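Local coordinates for 2-hydroxyhepta-2,4-diene-1, 7-dioateisomerase (PDB 3R6O), which probably acts as a magnesium-binding 2-hydroxyhepta-2,4-diene-1,7-dioate isomerase of the fumarylacetoacetate hydrolase family, at residues S152-G166 / H180-D194. Sequence-based numbering, arbitrary orientation.
Sequences SHALDYEIEIAVVIG and HVAGYMLANDITARD. With MG (magnesium ion), chain B.
Glu160 and Ala187 form a hydrogen-bonded pair midway along two neighbouring antiparallel strands, 155-165 and 181-192, in the mixed sheet of this FAH-family fold. The ladder is buried over most of its length. On one face Ala162 CB lies 4.1 Å from Ala187 CB, and Val164 CG2 meets Met185 CE; on the other, Ile161 CD1 reaches Leu186 CD1 and Val163 CG1 lies beside the Tyr184 ring. Tightest is Leu155 CD1 against Ile190 CG2, at 3.4 Å closer than usual carbon contact. A classic bulge at Ala182 and Gly183, both facing Val164, shifts the register near one end.

Near the middle, where the ladder is interrupted, Glu160 OE2 binds the magnesium ion at 2.3 Å and Asp189 OD2 at a longer 2.6 Å; Gly283 N donates to Glu160 OE1, while Lys134 and Lys214 form salt bridges to Asp189. Glu158, also known as a magnesium ligand, does not bind the ion here; its OE2 takes a nearly straight bond (173°) from Arg193 NH2, arriving from above the carboxylate plane. The same arginine grips Asp156 OD2 side-on with NE and NH2, the Asp156 carboxylate and guanidinium planes 80° apart, and Gly289 N holds the acid's other oxygen.

A more exposed part, held by polar bonds, is the loop Ser152-Ala154 against Asp194 at the helix start. Asp194 turns its carboxylate to Ser152 OG, which meets the syn lone pair of OD1 at 2.7 Å, and to His153 N, 2.8 Å from OD2.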
# COMPACT_ATOMS: atom_id res chain seq x y z
N SER A 152 -8.69 -18.91 8.01
CA SER A 152 -7.36 -19.25 8.49
C SER A 152 -7.40 -20.05 9.77
O SER A 152 -8.11 -19.70 10.73
CB SER A 152 -6.49 -18.01 8.70
OG SER A 152 -5.22 -18.40 9.22
N HIS A 153 -6.60 -21.10 9.78
CA HIS A 153 -6.38 -21.95 10.95
C HIS A 153 -4.89 -21.94 11.32
O HIS A 153 -4.40 -22.83 12.01
CB HIS A 153 -6.82 -23.37 10.59
CG HIS A 153 -8.30 -23.55 10.45
ND1 HIS A 153 -9.01 -23.07 9.36
CD2 HIS A 153 -9.20 -24.20 11.22
CE1 HIS A 153 -10.28 -23.39 9.49
NE2 HIS A 153 -10.42 -24.09 10.61
N ALA A 154 -4.16 -20.91 10.88
CA ALA A 154 -2.72 -20.84 11.15
C ALA A 154 -2.29 -19.40 11.24
O ALA A 154 -1.49 -18.94 10.45
CB ALA A 154 -1.93 -21.57 10.07
N LEU A 155 -2.84 -18.69 12.23
CA LEU A 155 -2.55 -17.28 12.44
C LEU A 155 -1.33 -17.09 13.31
O LEU A 155 -1.29 -17.55 14.47
CB LEU A 155 -3.75 -16.56 13.08
CG LEU A 155 -3.67 -15.02 13.05
CD1 LEU A 155 -3.74 -14.53 11.63
CD2 LEU A 155 -4.79 -14.41 13.92
N ASP A 156 -0.32 -16.42 12.75
CA ASP A 156 0.94 -16.22 13.45
C ASP A 156 1.15 -14.75 13.89
O ASP A 156 0.61 -13.82 13.29
CB ASP A 156 2.11 -16.68 12.59
CG ASP A 156 3.18 -17.38 13.39
OD1 ASP A 156 3.14 -17.30 14.63
OD2 ASP A 156 4.07 -18.03 12.76
N TYR A 157 1.98 -14.60 14.90
CA TYR A 157 2.44 -13.33 15.48
C TYR A 157 3.91 -13.09 15.11
O TYR A 157 4.70 -14.03 14.93
CB TYR A 157 2.28 -13.37 17.02
CG TYR A 157 2.95 -14.60 17.60
CD1 TYR A 157 4.30 -14.57 17.95
CD2 TYR A 157 2.27 -15.81 17.69
CE1 TYR A 157 4.96 -15.74 18.44
CE2 TYR A 157 2.90 -16.99 18.17
CZ TYR A 157 4.26 -16.94 18.52
OH TYR A 157 4.90 -18.09 19.01
N GLU A 158 4.27 -11.81 14.99
CA GLU A 158 5.63 -11.40 14.67
C GLU A 158 5.87 -10.01 15.24
O GLU A 158 5.51 -9.04 14.60
CB GLU A 158 5.80 -11.30 13.17
CG GLU A 158 5.48 -12.55 12.41
CD GLU A 158 5.80 -12.42 10.94
OE1 GLU A 158 5.36 -11.48 10.31
OE2 GLU A 158 6.52 -13.27 10.39
N ILE A 159 6.46 -9.94 16.42
CA ILE A 159 6.82 -8.65 17.03
C ILE A 159 7.94 -7.98 16.25
O ILE A 159 8.92 -8.59 15.90
CB ILE A 159 7.18 -8.78 18.53
CG1 ILE A 159 7.21 -7.39 19.19
CG2 ILE A 159 8.52 -9.59 18.77
CD1 ILE A 159 7.47 -7.49 20.76
N GLU A 160 7.74 -6.71 15.92
CA GLU A 160 8.74 -5.97 15.15
C GLU A 160 8.81 -4.53 15.65
O GLU A 160 7.84 -3.99 16.17
CB GLU A 160 8.37 -6.01 13.66
CG GLU A 160 7.97 -7.39 13.18
CD GLU A 160 8.08 -7.65 11.70
OE1 GLU A 160 8.61 -6.83 10.92
OE2 GLU A 160 7.60 -8.72 11.32
N ILE A 161 9.96 -3.92 15.41
CA ILE A 161 10.10 -2.51 15.59
C ILE A 161 9.85 -1.82 14.21
O ILE A 161 10.47 -2.19 13.18
CB ILE A 161 11.49 -2.14 16.19
CG1 ILE A 161 11.80 -2.91 17.50
CG2 ILE A 161 11.58 -0.62 16.44
CD1 ILE A 161 10.71 -2.85 18.59
N ALA A 162 8.95 -0.86 14.20
CA ALA A 162 8.64 -0.05 13.01
C ALA A 162 9.31 1.29 13.09
O ALA A 162 9.37 1.91 14.16
CB ALA A 162 7.11 0.16 12.85
N VAL A 163 9.78 1.77 11.94
CA VAL A 163 10.11 3.19 11.81
C VAL A 163 9.04 3.84 10.97
O VAL A 163 8.45 3.22 10.04
CB VAL A 163 11.50 3.49 11.19
CG1 VAL A 163 12.58 3.06 12.14
CG2 VAL A 163 11.66 2.83 9.86
N VAL A 164 8.82 5.09 11.30
CA VAL A 164 7.92 5.94 10.63
C VAL A 164 8.71 7.03 9.90
O VAL A 164 9.53 7.73 10.50
CB VAL A 164 6.97 6.61 11.63
CG1 VAL A 164 6.07 7.53 10.89
CG2 VAL A 164 6.15 5.56 12.40
N ILE A 165 8.38 7.24 8.63
CA ILE A 165 9.12 8.16 7.78
C ILE A 165 8.62 9.57 8.03
O ILE A 165 7.41 9.81 8.16
CB ILE A 165 8.92 7.80 6.29
CG1 ILE A 165 9.41 6.38 5.98
CG2 ILE A 165 9.59 8.77 5.37
CD1 ILE A 165 10.89 6.12 6.29
N GLY A 166 9.55 10.50 8.12
CA GLY A 166 9.22 11.90 8.45
C GLY A 166 9.49 12.89 7.33
O GLY A 166 8.89 13.95 7.32
N HIS A 180 15.36 11.12 7.65
CA HIS A 180 14.05 10.77 7.10
C HIS A 180 13.14 10.00 8.05
O HIS A 180 12.03 9.62 7.65
CB HIS A 180 14.22 9.95 5.80
CG HIS A 180 14.87 10.71 4.70
ND1 HIS A 180 14.15 11.34 3.71
CD2 HIS A 180 16.17 10.96 4.44
CE1 HIS A 180 14.99 11.94 2.89
NE2 HIS A 180 16.22 11.72 3.31
N VAL A 181 13.60 9.71 9.27
CA VAL A 181 12.79 8.97 10.22
C VAL A 181 12.26 9.92 11.30
O VAL A 181 13.01 10.55 12.03
CB VAL A 181 13.55 7.73 10.82
CG1 VAL A 181 12.81 7.16 11.98
CG2 VAL A 181 13.79 6.66 9.70
N ALA A 182 10.93 10.01 11.39
CA ALA A 182 10.29 10.80 12.41
C ALA A 182 10.38 10.09 13.75
O ALA A 182 10.42 10.72 14.76
CB ALA A 182 8.83 11.08 12.05
N GLY A 183 10.33 8.75 13.76
CA GLY A 183 10.46 8.03 15.02
C GLY A 183 10.16 6.55 14.90
O GLY A 183 10.28 5.97 13.81
N TYR A 184 9.78 5.94 16.02
CA TYR A 184 9.70 4.49 16.12
C TYR A 184 8.41 4.06 16.83
O TYR A 184 7.91 4.77 17.71
CB TYR A 184 10.85 3.93 16.94
CG TYR A 184 12.26 4.37 16.64
CD1 TYR A 184 13.12 3.56 15.90
CD2 TYR A 184 12.77 5.53 17.18
CE1 TYR A 184 14.43 3.93 15.67
CE2 TYR A 184 14.09 5.91 16.97
CZ TYR A 184 14.92 5.10 16.21
OH TYR A 184 16.23 5.49 16.02
N MET A 185 7.90 2.89 16.47
CA MET A 185 6.69 2.33 17.13
C MET A 185 6.86 0.83 17.27
O MET A 185 7.50 0.19 16.40
CB MET A 185 5.44 2.47 16.26
CG MET A 185 5.13 3.79 15.75
SD MET A 185 3.45 3.71 15.18
CE MET A 185 3.62 2.97 13.56
N LEU A 186 6.25 0.27 18.31
CA LEU A 186 6.14 -1.18 18.42
C LEU A 186 5.10 -1.61 17.39
O LEU A 186 4.17 -0.86 17.09
CB LEU A 186 5.72 -1.56 19.84
CG LEU A 186 5.97 -2.97 20.37
CD1 LEU A 186 7.42 -3.36 20.14
CD2 LEU A 186 5.58 -3.05 21.90
N ALA A 187 5.28 -2.78 16.80
CA ALA A 187 4.33 -3.27 15.82
C ALA A 187 4.25 -4.80 15.84
O ALA A 187 5.09 -5.46 16.45
CB ALA A 187 4.66 -2.75 14.40
N ASN A 188 3.23 -5.34 15.17
CA ASN A 188 3.18 -6.82 14.88
C ASN A 188 2.85 -7.11 13.41
O ASN A 188 1.88 -6.58 12.88
CB ASN A 188 2.16 -7.49 15.79
CG ASN A 188 2.48 -8.99 16.02
OD1 ASN A 188 2.41 -9.78 15.10
ND2 ASN A 188 2.92 -9.32 17.23
N ASP A 189 3.66 -7.92 12.72
CA ASP A 189 3.29 -8.33 11.37
C ASP A 189 2.50 -9.65 11.48
O ASP A 189 3.05 -10.72 11.28
CB ASP A 189 4.55 -8.50 10.50
CG ASP A 189 4.22 -8.85 9.08
OD1 ASP A 189 3.02 -8.88 8.74
OD2 ASP A 189 5.13 -9.11 8.28
N ILE A 190 1.22 -9.55 11.85
CA ILE A 190 0.33 -10.70 11.93
C ILE A 190 0.14 -11.27 10.53
O ILE A 190 -0.16 -10.52 9.59
CB ILE A 190 -1.10 -10.33 12.43
CG1 ILE A 190 -1.08 -9.64 13.82
CG2 ILE A 190 -2.08 -11.61 12.39
CD1 ILE A 190 -0.68 -10.49 15.02
N THR A 191 0.22 -12.59 10.44
CA THR A 191 0.27 -13.30 9.17
C THR A 191 -0.52 -14.62 9.29
O THR A 191 -0.36 -15.36 10.25
CB THR A 191 1.72 -13.62 8.78
OG1 THR A 191 2.46 -12.40 8.69
CG2 THR A 191 1.77 -14.33 7.40
N ALA A 192 -1.41 -14.86 8.33
CA ALA A 192 -2.20 -16.06 8.25
C ALA A 192 -1.41 -16.95 7.30
O ALA A 192 -1.46 -16.76 6.09
CB ALA A 192 -3.59 -15.75 7.67
N ARG A 193 -0.65 -17.90 7.85
CA ARG A 193 0.39 -18.57 7.07
C ARG A 193 -0.18 -19.54 6.05
O ARG A 193 0.45 -19.80 5.01
CB ARG A 193 1.38 -19.29 8.00
CG ARG A 193 2.12 -18.33 8.84
CD ARG A 193 3.59 -18.62 8.98
NE ARG A 193 4.16 -17.78 10.02
CZ ARG A 193 4.68 -16.56 9.86
NH1 ARG A 193 4.75 -15.99 8.65
NH2 ARG A 193 5.18 -15.91 10.91
N ASP A 194 -1.36 -20.08 6.36
CA ASP A 194 -2.07 -21.00 5.46
C ASP A 194 -2.69 -20.26 4.29
O ASP A 194 -2.70 -20.77 3.18
CB ASP A 194 -3.10 -21.85 6.20
CG ASP A 194 -4.10 -21.04 7.07
OD1 ASP A 194 -3.91 -19.85 7.42
OD2 ASP A 194 -5.07 -21.69 7.49
MG MG B . 7.59 -9.53 9.12
O HOH W 1 6.26 -13.85 7.00